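Adc operon repressor AdcR (Streptococcus pneumoniae, PDB 3TGN) regulates transcription in response to zinc as a homodimeric DNA-binding protein, repressing genes of zinc uptake and pneumococcal histidine triad proteins and activating adh. Local coordinates at residues Q22-L26 with N38-H42. Sequence-based numbering, arbitrary orientation.
With ZN (zinc ion), chain E; ZN (zinc ion), chain F.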
loop_
_atom_site.group_PDB
_atom_site.type_symbol
_atom_site.label_atom_id
_atom_site.label_comp_id
_atom_site.label_asym_id
_atom_site.label_seq_id
_atom_site.Cartn_x
_atom_site.Cartn_y
_atom_site.Cartn_z
ATOM N N GLN B 22 4.293 4.906 0.172
ATOM C CA GLN B 22 4.660 4.815 1.578
ATOM C C GLN B 22 4.199 3.464 2.107
ATOM O O GLN B 22 3.360 2.811 1.491
ATOM C CB GLN B 22 4.030 5.951 2.371
ATOM N N HIS B 23 4.745 3.041 3.241
ATOM C CA HIS B 23 4.416 1.729 3.788
ATOM C C HIS B 23 3.127 1.765 4.610
ATOM O O HIS B 23 2.664 0.738 5.102
ATOM C CB HIS B 23 5.578 1.181 4.626
ATOM C CG HIS B 23 5.592 1.668 6.043
ATOM N ND1 HIS B 23 6.254 2.813 6.431
ATOM C CD2 HIS B 23 5.031 1.160 7.165
ATOM C CE1 HIS B 23 6.095 2.992 7.731
ATOM N NE2 HIS B 23 5.358 2.002 8.200
ATOM N N GLU B 24 2.549 2.952 4.746
ATOM C CA GLU B 24 1.339 3.123 5.539
ATOM C C GLU B 24 0.531 4.300 5.032
ATOM O O GLU B 24 1.075 5.233 4.443
ATOM C CB GLU B 24 1.694 3.372 7.005
ATOM C CG GLU B 24 2.457 4.671 7.220
ATOM C CD GLU B 24 2.880 4.881 8.660
ATOM O OE1 GLU B 24 3.489 5.930 8.954
ATOM O OE2 GLU B 24 2.607 3.998 9.497
ATOM N N ILE B 25 -0.773 4.250 5.273
ATOM C CA ILE B 25 -1.646 5.368 4.976
ATOM C C ILE B 25 -1.899 6.165 6.248
ATOM O O ILE B 25 -2.252 5.602 7.288
ATOM C CB ILE B 25 -2.989 4.898 4.393
ATOM C CG1 ILE B 25 -2.804 4.423 2.948
ATOM C CG2 ILE B 25 -4.024 6.013 4.461
ATOM C CD1 ILE B 25 -4.067 3.895 2.310
ATOM N N LEU B 26 -1.694 7.475 6.162
ATOM C CA LEU B 26 -2.022 8.382 7.252
ATOM C C LEU B 26 -2.990 9.451 6.747
ATOM O O LEU B 26 -2.819 9.981 5.649
ATOM C CB LEU B 26 -0.750 9.015 7.821
ATOM C CG LEU B 26 0.188 8.058 8.568
ATOM C CD1 LEU B 26 1.575 8.660 8.740
ATOM C CD2 LEU B 26 -0.398 7.663 9.915
ATOM N N ASN B 38 8.229 10.215 5.745
ATOM C CA ASN B 38 7.301 9.492 6.601
ATOM C C ASN B 38 8.008 8.358 7.329
ATOM O O ASN B 38 7.775 8.127 8.513
ATOM C CB ASN B 38 6.121 8.945 5.796
ATOM C CG ASN B 38 5.060 8.320 6.679
ATOM O OD1 ASN B 38 4.316 9.021 7.359
ATOM N ND2 ASN B 38 4.993 6.996 6.678
ATOM N N THR B 39 8.878 7.658 6.611
ATOM C CA THR B 39 9.615 6.541 7.186
ATOM C C THR B 39 10.501 7.005 8.342
ATOM O O THR B 39 10.575 6.347 9.380
ATOM C CB THR B 39 10.464 5.814 6.119
ATOM O OG1 THR B 39 9.605 5.308 5.090
ATOM C CG2 THR B 39 11.224 4.657 6.741
ATOM N N GLN B 40 11.161 8.146 8.160
ATOM C CA GLN B 40 11.995 8.724 9.208
ATOM C C GLN B 40 11.183 9.032 10.464
ATOM O O GLN B 40 11.584 8.672 11.569
ATOM C CB GLN B 40 12.701 9.990 8.713
ATOM C CG GLN B 40 13.909 9.734 7.823
ATOM C CD GLN B 40 14.497 11.017 7.255
ATOM O OE1 GLN B 40 13.854 11.714 6.468
ATOM N NE2 GLN B 40 15.726 11.335 7.654
ATOM N N GLU B 41 10.044 9.697 10.295
ATOM C CA GLU B 41 9.186 10.019 11.435
ATOM C C GLU B 41 8.721 8.763 12.159
ATOM O O GLU B 41 8.696 8.717 13.392
ATOM C CB GLU B 41 7.970 10.842 11.001
ATOM C CG GLU B 41 8.274 12.295 10.679
ATOM C CD GLU B 41 7.029 13.171 10.719
ATOM O OE1 GLU B 41 5.913 12.618 10.820
ATOM O OE2 GLU B 41 7.169 14.411 10.655
ATOM N N HIS B 42 8.350 7.743 11.392
ATOM C CA HIS B 42 7.868 6.498 11.978
ATOM C C HIS B 42 8.970 5.838 12.803
ATOM O O HIS B 42 8.714 5.299 13.880
ATOM C CB HIS B 42 7.359 5.544 10.895
ATOM C CG HIS B 42 6.529 4.418 11.429
ATOM N ND1 HIS B 42 5.153 4.480 11.507
ATOM C CD2 HIS B 42 6.879 3.207 11.922
ATOM C CE1 HIS B 42 4.693 3.353 12.021
ATOM N NE2 HIS B 42 5.719 2.564 12.282
HETATM ZN ZN ZN E . 3.814 5.874 10.905
HETATM ZN ZN ZN F . 4.346 13.881 10.768
HETATM O O HOH W 1 6.615 5.572 5.317
HETATM O O HOH W 2 3.190 12.331 9.993
#
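The His23 ring points its CE1–NE2 edge at one face of His42 in a T-shaped stack, planes at 90° and ring centroids 5.0 Å apart, with NE2 of His23 over the centre of the His42 ring. One face of His23 is covered near its rim by CG of Glu24. His23 ND1, Thr39 OG1 and Asn38 ND2 share one water, which accepts from the amide. The second hydrogen of that amide goes to Glu24: Asn38 ND2 lies 2.9 Å from Glu24 OE1, meeting the oxygen on its anti side and 26° out of the carboxylate plane. Asn38 is thus a second-shell residue that probably helps to orient the carboxylate, since Glu24 OE1 also binds zinc at 2.0 Å. With CG anti to the backbone N (chi1 -165°), His42 brings ND1 to the same zinc, also at 2.0 Å. Leu26 sets CD1 against Asn38 OD1, and its side chain also touches His108, His111 and Thr115 of helix 102-123. Glu41 turns to the second zinc, held with Cys30, Glu107 and a water. The contact therefore joins the loop after helix 3-19 to the start of helix 38-50 through the zinc held by Glu24, His42, His108 and His112, one of two zinc sites in this MarR-family regulator.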